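Local coordinates for protein synthesis inhibitor, putative (Thermotoga maritima, PDB 2B33) that is a putative endoribonuclease of the RutC (YjgF-like) family, whose members are generally assigned deaminase activity, and can bind calcium, at residues G36-V41 / I134-G139; T88-S93 / S116-A121. One frame throughout, in Å; residues are numbered along the deposited sequence.

Both interactions belong to one mixed beta sheet. Interaction 1 pairs strand 38-44 with the C-terminal strand 129-136, antiparallel. Interaction 2 pairs strands 84-91 and 114-119, parallel. Strands 129-136 and 84-91 are neighbours, so the two pairs share one sheet but are displaced along its strands. Their centres are about 23 Å apart and their nearest atoms about 6 Å, without touching. Along the chain, interaction 2 is nested inside the loop closed by interaction 1. The assembly is a trimer, and both contacts touch the second and the third subunit. Both lie away from the calcium-binding residues D48 and E50.

Interaction 1: residues G36-V41 / I134-G139; sequences GNMMFV and IAVKEG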
ATOM      1  N   GLY A  36       1.697   5.654  18.494  1.00 35.90           N
ATOM      2  CA  GLY A  36       2.971   5.326  19.122  1.00 36.35           C
ATOM      3  C   GLY A  36       4.072   6.132  18.460  1.00 36.68           C
ATOM      4  O   GLY A  36       3.974   7.355  18.366  1.00 36.85           O
ATOM      5  N   ASN A  37       5.097   5.439  17.967  1.00 37.39           N
ATOM      6  CA  ASN A  37       6.205   6.078  17.256  1.00 37.75           C
ATOM      7  C   ASN A  37       6.050   6.041  15.728  1.00 36.35           C
ATOM      8  O   ASN A  37       6.987   6.404  15.025  1.00 36.59           O
ATOM      9  CB  ASN A  37       7.567   5.477  17.689  1.00 38.83           C
ATOM     10  CG  ASN A  37       7.798   4.031  17.198  1.00 41.80           C
ATOM     11  OD1 ASN A  37       6.938   3.403  16.577  1.00 42.23           O
ATOM     12  ND2 ASN A  37       8.984   3.505  17.498  1.00 43.60           N
ATOM     13  N   MET A  38       4.879   5.614  15.236  1.00 35.51           N
ATOM     14  CA  MET A  38       4.596   5.488  13.800  1.00 34.11           C
ATOM     15  C   MET A  38       3.606   6.510  13.254  1.00 33.39           C
ATOM     16  O   MET A  38       2.627   6.816  13.917  1.00 30.96           O
ATOM     17  CB  MET A  38       3.964   4.129  13.517  1.00 34.96           C
ATOM     18  CG  MET A  38       4.809   2.925  13.862  1.00 32.82           C
ATOM     19  SD  MET A  38       4.024   1.399  13.327  1.00 31.93           S
ATOM     20  CE  MET A  38       4.024   1.536  11.526  1.00 30.39           C
ATOM     21  N   MET A  39       3.840   6.979  12.026  1.00 34.07           N
ATOM     22  CA  MET A  39       2.918   7.891  11.331  1.00 35.27           C
ATOM     23  C   MET A  39       2.519   7.299   9.981  1.00 35.53           C
ATOM     24  O   MET A  39       3.376   6.836   9.241  1.00 36.01           O
ATOM     25  CB  MET A  39       3.530   9.275  11.100  1.00 35.56           C
ATOM     26  CG  MET A  39       2.630  10.187  10.238  1.00 36.92           C
ATOM     27  SD  MET A  39       3.211  11.854   9.947  1.00 36.83           S
ATOM     28  CE  MET A  39       3.047  12.590  11.549  1.00 37.41           C
ATOM     29  N   PHE A  40       1.228   7.352   9.660  1.00 35.35           N
ATOM     30  CA  PHE A  40       0.701   6.876   8.388  1.00 35.58           C
ATOM     31  C   PHE A  40       0.167   8.103   7.650  1.00 35.99           C
ATOM     32  O   PHE A  40      -0.858   8.638   8.035  1.00 37.75           O
ATOM     33  CB  PHE A  40      -0.420   5.867   8.626  1.00 35.68           C
ATOM     34  CG  PHE A  40       0.026   4.597   9.309  1.00 34.70           C
ATOM     35  CD1 PHE A  40       0.107   4.528  10.699  1.00 34.83           C
ATOM     36  CD2 PHE A  40       0.334   3.463   8.566  1.00 34.13           C
ATOM     37  CE1 PHE A  40       0.508   3.356  11.330  1.00 31.43           C
ATOM     38  CE2 PHE A  40       0.732   2.285   9.192  1.00 32.55           C
ATOM     39  CZ  PHE A  40       0.813   2.233  10.574  1.00 33.94           C
ATOM     40  N   VAL A  41       0.867   8.548   6.609  1.00 35.24           N
ATOM     41  CA  VAL A  41       0.473   9.739   5.852  1.00 35.88           C
ATOM     42  C   VAL A  41      -0.418   9.390   4.650  1.00 35.84           C
ATOM     43  O   VAL A  41      -0.162   8.420   3.930  1.00 36.30           O
ATOM     44  CB  VAL A  41       1.707  10.529   5.342  1.00 36.30           C
ATOM     45  CG1 VAL A  41       1.274  11.809   4.628  1.00 36.90           C
ATOM     46  CG2 VAL A  41       2.651  10.876   6.499  1.00 38.06           C
ATOM     47  N   ILE A 134       4.737   5.865   5.017  1.00 33.85           N
ATOM     48  CA  ILE A 134       4.690   5.414   6.408  1.00 33.63           C
ATOM     49  C   ILE A 134       6.027   5.865   6.965  1.00 34.04           C
ATOM     50  O   ILE A 134       7.042   5.761   6.274  1.00 34.12           O
ATOM     51  CB  ILE A 134       4.527   3.877   6.574  1.00 32.76           C
ATOM     52  CG1 ILE A 134       3.172   3.427   6.008  1.00 35.16           C
ATOM     53  CG2 ILE A 134       4.613   3.490   8.069  1.00 36.33           C
ATOM     54  CD1 ILE A 134       2.973   1.921   5.893  1.00 34.18           C
ATOM     55  N   ALA A 135       6.011   6.388   8.189  1.00 33.83           N
ATOM     56  CA  ALA A 135       7.208   6.861   8.873  1.00 33.52           C
ATOM     57  C   ALA A 135       7.251   6.265  10.270  1.00 33.32           C
ATOM     58  O   ALA A 135       6.211   5.969  10.855  1.00 31.64           O
ATOM     59  CB  ALA A 135       7.212   8.377   8.943  1.00 33.60           C
ATOM     60  N   VAL A 136       8.464   6.054  10.771  1.00 34.08           N
ATOM     61  CA  VAL A 136       8.699   5.520  12.113  1.00 35.69           C
ATOM     62  C   VAL A 136       9.912   6.265  12.657  1.00 36.09           C
ATOM     63  O   VAL A 136      10.885   6.478  11.930  1.00 35.70           O
ATOM     64  CB  VAL A 136       8.998   4.000  12.104  1.00 36.12           C
ATOM     65  CG1 VAL A 136       9.062   3.453  13.532  1.00 36.76           C
ATOM     66  CG2 VAL A 136       7.947   3.229  11.295  1.00 36.25           C
ATOM     67  N   LYS A 137       9.858   6.654  13.927  1.00 36.85           N
ATOM     68  CA  LYS A 137      10.958   7.392  14.550  1.00 38.21           C
ATOM     69  C   LYS A 137      11.371   6.751  15.870  1.00 39.27           C
ATOM     70  O   LYS A 137      10.848   5.692  16.227  1.00 40.18           O
ATOM     71  CB  LYS A 137      10.582   8.872  14.712  1.00 38.56           C
ATOM     72  CG  LYS A 137       9.595   9.228  15.828  1.00 37.96           C
ATOM     73  CD  LYS A 137       9.261  10.727  15.847  1.00 38.84           C
ATOM     74  CE  LYS A 137      10.516  11.603  15.922  1.00 40.90           C
ATOM     75  NZ  LYS A 137      10.239  12.998  16.337  1.00 43.93           N
ATOM     76  N   GLU A 138      12.333   7.381  16.561  1.00 40.06           N
ATOM     77  CA  GLU A 138      12.889   6.904  17.842  1.00 39.93           C
ATOM     78  C   GLU A 138      13.661   5.581  17.626  1.00 40.02           C
ATOM     79  O   GLU A 138      13.858   5.150  16.480  1.00 39.72           O
ATOM     80  CB  GLU A 138      11.791   6.787  18.947  1.00 39.69           C
ATOM     81  CG  GLU A 138      11.023   8.067  19.330  1.00 41.90           C
ATOM     82  CD  GLU A 138      11.881   9.316  19.471  1.00 47.71           C
ATOM     83  OE1 GLU A 138      12.985   9.240  20.054  1.00 49.89           O
ATOM     84  OE2 GLU A 138      11.426  10.387  19.013  1.00 51.22           O
ATOM     85  N   GLY A 139      14.141   4.970  18.711  1.00 39.04           N
ATOM     86  CA  GLY A 139      14.858   3.701  18.625  1.00 39.14           C
ATOM     87  C   GLY A 139      15.405   3.262  19.973  1.00 39.59           C
ATOM     88  O   GLY A 139      14.746   3.406  21.008  1.00 39.70           O
TER
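Segments 36-41 and 134-139 form an antiparallel ladder inside the mixed sheet of the YjgF-like fold. M38, F40, I134 and V136 point to one face of the sheet, M39 and A135 to the other. On the first face the paired side chains lie side by side and point the same way. The methylene CG1 of I134 lies 3.8 Å from CD2 of the F40 ring. I134 CD1 lies beside CE2 of the same ring, at 4.0 Å. I134 CG2, on the other branch, meets M38 CE at 4.0 Å; the bend of M38 at chi3 (66°) helps turn this methyl that way. M38 CG rests beside V136 CG2. This face looks toward other chains: F40 packs on V85 of the second subunit, I134 on F40 of the third. On the opposite face M39 and A135 meet CB to CB, while the far end of M39 leads off to L74 of helix 59-76.

M39 and A135 are the hydrogen-bonded pair. M39 N donates to A135 O at 2.8 Å, from above the carbonyl plane. A135 N returns a bond to M39 O, in plane. Beyond the strands, K137 N binds N37 O at 3.1 Å. K137 NZ bonds G78 O. The N37 side chain crosses V136 obliquely, with OD1 3.7 Å from V136 CG1.

Interaction 2: residues T88-S93 / S116-A121; sequences TVFTTS and SFVAVA
Four backbone hydrogen bonds join segments 88-93 and 116-121. V89 N donates to S116 O at 2.9 Å, and V118 N to V89 O; both are nearly straight. T91 N to V118 O and V120 N to T91 O are more bent, with angles of 140° and 138° at the hydrogen. Past the strand ends one water lies 2.8 Å from both T92 O and V120 O and bridges them.

The aromatic contacts differ on the two faces. V89, T91, F117 and A119 share one face. V89 CG1, anti to its backbone N (chi1 179°), sits over the centre of the F117 ring as a CH-pi contact, 3.7 Å from the centroid. The T91 side chain crosses that of F117 at about a right angle and brings CG2 to 3.7 Å from F117 CE1. F97 of helix 97-108 meets F117 edge-to-face. An alanine at F117 would probably loosen the packing between V89, T91 and this helix, because the ring that all three touch would be gone.

On the other face the F90 ring meets aliphatic groups. F90 CD1 lies 3.8 Å from V118 CG2 and 3.9 Å from V120 CG1, while T88 CG2 stands over one face of the F90 ring, toward its rim. S116 OG, on the same face, bonds E132 of the third subunit.

Strands 84-91 and 114-119 are the two parallel strands of a beta-alpha-beta unit whose connecting helix is 97-108.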
ATOM      1  N   THR A  88       5.100   5.085  -1.371  1.00 35.09           N
ATOM      2  CA  THR A  88       4.453   4.493  -2.538  1.00 34.85           C
ATOM      3  C   THR A  88       4.083   5.648  -3.460  1.00 34.95           C
ATOM      4  O   THR A  88       3.328   6.531  -3.068  1.00 33.93           O
ATOM      5  CB  THR A  88       3.209   3.641  -2.188  1.00 35.10           C
ATOM      6  OG1 THR A  88       3.587   2.544  -1.353  1.00 32.43           O
ATOM      7  CG2 THR A  88       2.573   3.058  -3.444  1.00 35.37           C
ATOM      8  N   VAL A  89       4.645   5.640  -4.668  1.00 34.96           N
ATOM      9  CA  VAL A  89       4.379   6.659  -5.670  1.00 34.44           C
ATOM     10  C   VAL A  89       3.372   6.080  -6.657  1.00 35.22           C
ATOM     11  O   VAL A  89       3.578   4.980  -7.188  1.00 34.65           O
ATOM     12  CB  VAL A  89       5.647   7.044  -6.476  1.00 34.77           C
ATOM     13  CG1 VAL A  89       5.324   8.092  -7.547  1.00 32.99           C
ATOM     14  CG2 VAL A  89       6.746   7.565  -5.567  1.00 33.97           C
ATOM     15  N   PHE A  90       2.289   6.823  -6.894  1.00 35.56           N
ATOM     16  CA  PHE A  90       1.289   6.468  -7.889  1.00 34.71           C
ATOM     17  C   PHE A  90       1.414   7.528  -8.956  1.00 35.30           C
ATOM     18  O   PHE A  90       1.607   8.696  -8.617  1.00 35.78           O
ATOM     19  CB  PHE A  90      -0.124   6.530  -7.323  1.00 34.88           C
ATOM     20  CG  PHE A  90      -0.355   5.627  -6.149  1.00 36.51           C
ATOM     21  CD1 PHE A  90      -0.603   4.268  -6.342  1.00 37.37           C
ATOM     22  CD2 PHE A  90      -0.354   6.137  -4.851  1.00 33.98           C
ATOM     23  CE1 PHE A  90      -0.828   3.422  -5.256  1.00 39.88           C
ATOM     24  CE2 PHE A  90      -0.581   5.304  -3.759  1.00 36.87           C
ATOM     25  CZ  PHE A  90      -0.821   3.942  -3.962  1.00 36.89           C
ATOM     26  N   THR A  91       1.318   7.122 -10.227  1.00 35.37           N
ATOM     27  CA  THR A  91       1.343   8.042 -11.373  1.00 34.97           C
ATOM     28  C   THR A  91       0.363   7.561 -12.432  1.00 34.41           C
ATOM     29  O   THR A  91      -0.233   6.505 -12.292  1.00 34.33           O
ATOM     30  CB  THR A  91       2.758   8.179 -12.032  1.00 35.21           C
ATOM     31  OG1 THR A  91       3.245   6.896 -12.447  1.00 34.80           O
ATOM     32  CG2 THR A  91       3.736   8.784 -11.071  1.00 41.57           C
ATOM     33  N   THR A  92       0.158   8.366 -13.464  1.00 34.61           N
ATOM     34  CA  THR A  92      -0.677   7.965 -14.601  1.00 36.27           C
ATOM     35  C   THR A  92       0.190   7.457 -15.756  1.00 35.75           C
ATOM     36  O   THR A  92      -0.335   6.896 -16.712  1.00 35.86           O
ATOM     37  CB  THR A  92      -1.594   9.103 -15.078  1.00 35.43           C
ATOM     38  OG1 THR A  92      -0.829  10.308 -15.218  1.00 37.56           O
ATOM     39  CG2 THR A  92      -2.714   9.318 -14.073  1.00 38.70           C
ATOM     40  N   SER A  93       1.508   7.634 -15.648  1.00 36.23           N
ATOM     41  CA  SER A  93       2.435   7.213 -16.686  1.00 35.95           C
ATOM     42  C   SER A  93       3.843   7.003 -16.155  1.00 35.96           C
ATOM     43  O   SER A  93       4.348   7.832 -15.406  1.00 36.86           O
ATOM     44  CB  SER A  93       2.514   8.280 -17.770  1.00 35.75           C
ATOM     45  OG  SER A  93       3.489   7.938 -18.741  1.00 34.75           O
ATOM     46  N   SER A 116       7.842   1.745  -3.709  1.00 33.00           N
ATOM     47  CA  SER A 116       7.166   1.130  -4.863  1.00 32.32           C
ATOM     48  C   SER A 116       6.687   2.299  -5.717  1.00 31.32           C
ATOM     49  O   SER A 116       6.196   3.296  -5.197  1.00 29.39           O
ATOM     50  CB  SER A 116       5.984   0.246  -4.475  1.00 32.38           C
ATOM     51  OG  SER A 116       6.409  -1.017  -4.010  1.00 31.40           O
ATOM     52  N   PHE A 117       6.862   2.174  -7.026  1.00 32.96           N
ATOM     53  CA  PHE A 117       6.501   3.200  -7.983  1.00 34.00           C
ATOM     54  C   PHE A 117       5.650   2.465  -9.014  1.00 35.55           C
ATOM     55  O   PHE A 117       6.165   1.597  -9.727  1.00 36.89           O
ATOM     56  CB  PHE A 117       7.783   3.750  -8.600  1.00 35.67           C
ATOM     57  CG  PHE A 117       7.651   5.114  -9.232  1.00 33.98           C
ATOM     58  CD1 PHE A 117       6.808   5.335 -10.311  1.00 40.28           C
ATOM     59  CD2 PHE A 117       8.453   6.158  -8.800  1.00 35.07           C
ATOM     60  CE1 PHE A 117       6.726   6.586 -10.904  1.00 38.64           C
ATOM     61  CE2 PHE A 117       8.377   7.398  -9.388  1.00 37.25           C
ATOM     62  CZ  PHE A 117       7.521   7.616 -10.441  1.00 38.73           C
ATOM     63  N   VAL A 118       4.355   2.788  -9.068  1.00 36.24           N
ATOM     64  CA  VAL A 118       3.407   2.144  -9.994  1.00 36.23           C
ATOM     65  C   VAL A 118       2.576   3.183 -10.735  1.00 35.88           C
ATOM     66  O   VAL A 118       2.367   4.289 -10.233  1.00 36.29           O
ATOM     67  CB  VAL A 118       2.465   1.135  -9.273  1.00 36.09           C
ATOM     68  CG1 VAL A 118       3.273   0.029  -8.649  1.00 37.85           C
ATOM     69  CG2 VAL A 118       1.586   1.814  -8.212  1.00 37.94           C
ATOM     70  N   ALA A 119       2.111   2.819 -11.927  1.00 35.03           N
ATOM     71  CA  ALA A 119       1.288   3.707 -12.752  1.00 35.75           C
ATOM     72  C   ALA A 119      -0.132   3.157 -12.807  1.00 35.44           C
ATOM     73  O   ALA A 119      -0.362   2.080 -13.364  1.00 34.90           O
ATOM     74  CB  ALA A 119       1.855   3.855 -14.150  1.00 34.92           C
ATOM     75  N   VAL A 120      -1.066   3.903 -12.214  1.00 35.49           N
ATOM     76  CA  VAL A 120      -2.483   3.524 -12.168  1.00 35.35           C
ATOM     77  C   VAL A 120      -3.239   4.176 -13.334  1.00 34.98           C
ATOM     78  O   VAL A 120      -2.659   4.922 -14.124  1.00 33.13           O
ATOM     79  CB  VAL A 120      -3.143   3.854 -10.794  1.00 35.70           C
ATOM     80  CG1 VAL A 120      -2.391   3.167  -9.669  1.00 34.29           C
ATOM     81  CG2 VAL A 120      -3.256   5.369 -10.540  1.00 37.39           C
ATOM     82  N   ALA A 121      -4.532   3.881 -13.435  1.00 35.27           N
ATOM     83  CA  ALA A 121      -5.381   4.404 -14.507  1.00 35.26           C
ATOM     84  C   ALA A 121      -5.813   5.855 -14.311  1.00 36.04           C
ATOM     85  O   ALA A 121      -5.872   6.607 -15.278  1.00 35.40           O
ATOM     86  CB  ALA A 121      -6.612   3.530 -14.661  1.00 34.50           C
TER
HETATM   87  O   HOH W   1      -2.981   5.968 -16.688  1.00 29.89           O